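Local coordinates for putative nitrate transport protein (Thermoplasma volcanium, PDB 3MST) that probably binds a small solute for transport, perhaps nitrate, although its true ligand is not established, at residues 23-27 and 28-32; 235-238 and 239-242. All blocks are in the same frame, centred on the assembly; numbering follows the deposited sequence. Where two conformers were deposited one is given.

Contact 1: residues 23-27 and 28-32; sequences GMPFS and GPVSF. Unlike the reference sequence in segment 23-27: Ser-27 (reference Ala).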
loop_
_atom_site.group_PDB
_atom_site.type_symbol
_atom_site.label_atom_id
_atom_site.label_comp_id
_atom_site.label_asym_id
_atom_site.label_seq_id
_atom_site.Cartn_x
_atom_site.Cartn_y
_atom_site.Cartn_z
ATOM N N GLY A 23 -5.956 12.786 -2.870
ATOM C CA GLY A 23 -6.122 11.693 -3.836
ATOM C C GLY A 23 -5.482 10.406 -3.325
ATOM O O GLY A 23 -4.425 10.412 -2.709
HETATM N N MSE A 24 -6.123 9.283 -3.630
HETATM C CA MSE A 24 -5.639 7.963 -3.191
HETATM C C MSE A 24 -6.356 6.903 -4.038
HETATM O O MSE A 24 -7.471 7.115 -4.504
HETATM C CB MSE A 24 -5.940 7.727 -1.730
HETATM C CG MSE A 24 -7.435 7.705 -1.448
HETATM SE SE MSE A 24 -7.811 8.011 0.452
HETATM C CE MSE A 24 -7.353 9.904 0.423
ATOM N N PRO A 25 -5.715 5.746 -4.249
ATOM C CA PRO A 25 -6.413 4.678 -4.953
ATOM C C PRO A 25 -7.377 3.946 -4.028
ATOM O O PRO A 25 -6.946 3.338 -3.041
ATOM C CB PRO A 25 -5.279 3.751 -5.366
ATOM C CG PRO A 25 -4.209 3.953 -4.261
ATOM C CD PRO A 25 -4.320 5.407 -3.932
ATOM N N PHE A 26 -8.677 3.948 -4.360
ATOM C CA PHE A 26 -9.630 3.340 -3.454
ATOM C C PHE A 26 -9.514 1.819 -3.423
ATOM O O PHE A 26 -9.978 1.161 -2.480
ATOM C CB PHE A 26 -11.072 3.727 -3.784
ATOM C CG PHE A 26 -11.487 5.131 -3.386
ATOM C CD1 PHE A 26 -10.597 6.114 -3.041
ATOM C CD2 PHE A 26 -12.831 5.454 -3.373
ATOM C CE1 PHE A 26 -11.046 7.383 -2.727
ATOM C CE2 PHE A 26 -13.291 6.683 -3.044
ATOM C CZ PHE A 26 -12.406 7.670 -2.709
ATOM N N SER A 27 -8.878 1.237 -4.431
ATOM C CA SER A 27 -8.602 -0.184 -4.392
ATOM C C SER A 27 -7.298 -0.548 -3.680
ATOM O O SER A 27 -6.996 -1.728 -3.489
ATOM C CB SER A 27 -8.580 -0.769 -5.764
ATOM O OG SER A 27 -7.565 -0.212 -6.540
ATOM N N GLY A 28 -6.521 0.459 -3.273
ATOM C CA GLY A 28 -5.284 0.223 -2.559
ATOM C C GLY A 28 -5.552 0.272 -1.077
ATOM O O GLY A 28 -6.181 1.235 -0.620
ATOM N N PRO A 29 -5.032 -0.690 -0.293
ATOM C CA PRO A 29 -5.243 -0.665 1.172
ATOM C C PRO A 29 -4.764 0.598 1.868
ATOM O O PRO A 29 -5.253 0.928 2.958
ATOM C CB PRO A 29 -4.502 -1.902 1.659
ATOM C CG PRO A 29 -4.599 -2.849 0.460
ATOM C CD PRO A 29 -4.401 -1.962 -0.729
ATOM N N VAL A 30 -3.848 1.349 1.255
ATOM C CA VAL A 30 -3.437 2.619 1.862
ATOM C C VAL A 30 -4.621 3.560 2.073
ATOM O O VAL A 30 -4.605 4.366 2.977
ATOM C CB VAL A 30 -2.327 3.338 1.043
ATOM C CG1 VAL A 30 -2.888 3.893 -0.297
ATOM C CG2 VAL A 30 -1.684 4.465 1.857
ATOM N N SER A 31 -5.662 3.458 1.230
ATOM C CA SER A 31 -6.839 4.310 1.366
ATOM C C SER A 31 -7.810 3.926 2.462
ATOM O O SER A 31 -8.651 4.750 2.832
ATOM C CB SER A 31 -7.617 4.341 0.055
ATOM O OG SER A 31 -8.271 3.117 -0.220
ATOM N N PHE A 32 -7.739 2.689 2.947
ATOM C CA PHE A 32 -8.859 2.145 3.693
ATOM C C PHE A 32 -9.155 2.928 4.970
ATOM O O PHE A 32 -10.344 3.121 5.273
ATOM C CB PHE A 32 -8.670 0.672 3.981
ATOM C CG PHE A 32 -8.656 -0.225 2.732
ATOM C CD1 PHE A 32 -8.942 0.255 1.463
ATOM C CD2 PHE A 32 -8.337 -1.546 2.921
ATOM C CE1 PHE A 32 -8.909 -0.645 0.364
ATOM C CE2 PHE A 32 -8.289 -2.450 1.868
ATOM C CZ PHE A 32 -8.561 -1.987 0.587
#
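Pro-25 and Gly-28 are the first and last residues of a type I beta turn, closed by the bond from Gly-28 N to Pro-25 O (2.9 Å, N-H...O angle 153°). The turn follows strand 22-24 and leads into a 3-10 turn of residues 29-31, where Ser-31 N reaches Gly-28 O at 2.9 Å. Two tight turns thus make up a strand-to-helix connection leading to helix 32-36, consistent with a periplasmic-binding-protein-like fold. An acetate ion, probably from the crystallisation liquor, lies beside Pro-29 and is consistent with a pocket here.

The side chain that joins both turns is Ser-31. With OG set between its own backbone N and carbonyl carbon (chi1 71°), the hydroxyl lies 3.1 Å from Pro-25 O and 2.8 Å from Gly-28 O. The CB of Ser-31 is meanwhile touched by the selenium of Met-24, present as selenomethionine, at 3.7 Å. A similar first torsion in Met-24 (chi1 63°) directs its CG and SE at Ser-31, while the bend at chi3 turns the methyl away from it; Leu-34 and Leu-59 also meet this side chain. On another flank the Pro-25 ring crosses Val-30 at about a right angle, CG to CG1 4.2 Å.

The Phe-32 ring folds back over the 3-10 turn, one face receiving Pro-29 CA over its centre. At the rim of that ring, and in its plane, Phe-26 O approaches CE1 of Phe-32 at 3.5 Å.

Contact 2: residues 235-238 and 239-242; sequences PELN and DIEI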
loop_
_atom_site.group_PDB
_atom_site.type_symbol
_atom_site.label_atom_id
_atom_site.label_comp_id
_atom_site.label_asym_id
_atom_site.label_seq_id
_atom_site.Cartn_x
_atom_site.Cartn_y
_atom_site.Cartn_z
ATOM N N PRO A 235 14.048 3.976 -9.921
ATOM C CA PRO A 235 15.173 4.875 -9.667
ATOM C C PRO A 235 14.786 6.345 -9.477
ATOM O O PRO A 235 15.475 7.070 -8.712
ATOM C CB PRO A 235 16.059 4.677 -10.903
ATOM C CG PRO A 235 15.719 3.387 -11.454
ATOM C CD PRO A 235 14.311 3.062 -11.049
ATOM N N GLU A 236 13.702 6.745 -10.148
ATOM C CA GLU A 236 13.132 8.087 -10.047
ATOM C C GLU A 236 12.785 8.499 -8.603
ATOM O O GLU A 236 12.639 9.691 -8.306
ATOM C CB GLU A 236 11.877 8.175 -10.945
ATOM C CG GLU A 236 12.114 7.862 -12.435
ATOM C CD GLU A 236 12.020 6.366 -12.788
ATOM O OE1 GLU A 236 11.977 5.471 -11.903
ATOM O OE2 GLU A 236 11.988 6.082 -13.998
ATOM N N LEU A 237 12.662 7.519 -7.710
ATOM C CA LEU A 237 12.366 7.767 -6.313
ATOM C C LEU A 237 13.402 8.604 -5.591
ATOM O O LEU A 237 13.069 9.263 -4.626
ATOM C CB LEU A 237 12.208 6.485 -5.504
ATOM C CG LEU A 237 10.830 6.188 -5.078
ATOM C CD1 LEU A 237 10.861 4.827 -4.374
ATOM C CD2 LEU A 237 10.081 7.253 -4.268
ATOM N N ASN A 238 14.658 8.495 -6.013
ATOM C CA ASN A 238 15.740 9.166 -5.321
ATOM C C ASN A 238 15.589 10.660 -5.372
ATOM O O ASN A 238 16.199 11.382 -4.553
ATOM C CB ASN A 238 17.097 8.804 -5.918
ATOM C CG ASN A 238 17.596 7.477 -5.435
ATOM O OD1 ASN A 238 18.097 6.686 -6.244
ATOM N ND2 ASN A 238 17.466 7.205 -4.110
ATOM N N ASP A 239 14.836 11.131 -6.355
ATOM C CA ASP A 239 14.575 12.555 -6.509
ATOM C C ASP A 239 13.363 13.084 -5.734
ATOM O O ASP A 239 13.045 14.262 -5.809
ATOM C CB ASP A 239 14.387 12.848 -7.983
ATOM C CG ASP A 239 15.568 12.400 -8.810
ATOM O OD1 ASP A 239 16.723 12.609 -8.346
ATOM O OD2 ASP A 239 15.328 11.819 -9.902
ATOM N N ILE A 240 12.699 12.227 -4.987
ATOM C CA ILE A 240 11.571 12.662 -4.143
ATOM C C ILE A 240 12.095 13.040 -2.760
ATOM O O ILE A 240 12.779 12.288 -2.106
ATOM C CB ILE A 240 10.468 11.571 -4.088
ATOM C CG1 ILE A 240 9.812 11.323 -5.461
ATOM C CG2 ILE A 240 9.386 11.938 -3.064
ATOM C CD1 ILE A 240 8.968 12.494 -6.003
ATOM N N GLU A 241 11.770 14.251 -2.344
ATOM C CA GLU A 241 12.197 14.785 -1.091
ATOM C C GLU A 241 11.271 14.297 0.028
ATOM O O GLU A 241 10.116 13.994 -0.205
ATOM C CB GLU A 241 12.154 16.309 -1.143
ATOM C CG GLU A 241 13.146 16.902 -2.083
ATOM C CD GLU A 241 12.905 18.402 -2.261
ATOM O OE1 GLU A 241 12.432 19.065 -1.293
ATOM O OE2 GLU A 241 13.153 18.909 -3.382
ATOM N N ILE A 242 11.822 14.188 1.225
ATOM C CA ILE A 242 11.161 13.835 2.471
ATOM C C ILE A 242 11.208 15.032 3.419
ATOM O O ILE A 242 12.263 15.667 3.611
ATOM C CB ILE A 242 11.867 12.628 3.071
ATOM C CG1 ILE A 242 11.634 11.387 2.127
ATOM C CG2 ILE A 242 11.386 12.384 4.508
ATOM C CD1 ILE A 242 12.579 10.257 2.418
#
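A short 3-10 turn of residues 235-239, following helix 220-230 near the C terminus, hands over to an extended tail, and Leu-237 and Ile-240 meet at the junction. The evidence for the 3-10 form is a run of i+3 to i bonds. Asn-238 N lies 3.2 Å from Pro-235 O, Asp-239 N 3.3 Å from Glu-236 O, and Ile-240 N 3.0 Å from Leu-237 O. The last is straight, with an N-H...O angle of 164°, and beyond it the psi of Ile-240, 126°, marks the change to extended backbone.

Leu-237 and Ile-240 are the buried pair. Branch CD2 of Leu-237 comes to 4.2 Å from CG1 of Ile-240, a light apolar touch, while the CB of Ile-240 sits nearer the backbone, 3.5 Å from Leu-237 O. The same carbonyl oxygen therefore takes the amide of Ile-240 and lies against the base of its side chain. Although the CB of Leu-237 starts out away from the tail, the end of the chain turns back toward Ile-240.

On the exposed side, the first torsion of Asp-239 (chi1 -56°) keeps its carboxylate on the flank of its own amide, and so near the acceptor of that amide: OD2 lies 3.8 Å from Glu-236 O. The CB of Asp-239 is 3.6 Å from the same Glu-236 O. The carboxylate stays near that oxygen without bonding to it, as expected for two acceptors.

Leu-237 rests on Tyr-230 of helix 220-230 and on Ile-62. Arg-227 of that helix binds Ile-240 O, Ile-240 packs on Ile-72 of strand 71-77, and Glu-241 is joined to Ile-72 by backbone hydrogen bonding, so the tail runs between helix 220-230 and strand 71-77.

In the fold
From the N terminus, contact 1 comes first: it closes the loop that joins strand 22-24 to helix 32-36, beside strands 45-47 and 57-61 of the six-stranded mixed sheet. Contact 2 follows much later, after helix 220-230, where the C-terminal residues fold back along that helix and strand 71-77 of the same sheet. The two lie in series, neither nesting nor crossing. The centres of contact 1 and contact 2 are about 21 Å apart, and the nearest atoms of contact 1 and contact 2 about 14 Å apart, so they do not touch. Strand 57-61 and the loop after it offer an indirect link: Leu-59 meets side chains of 23-32, whereas Ile-62 meets one of 235-238.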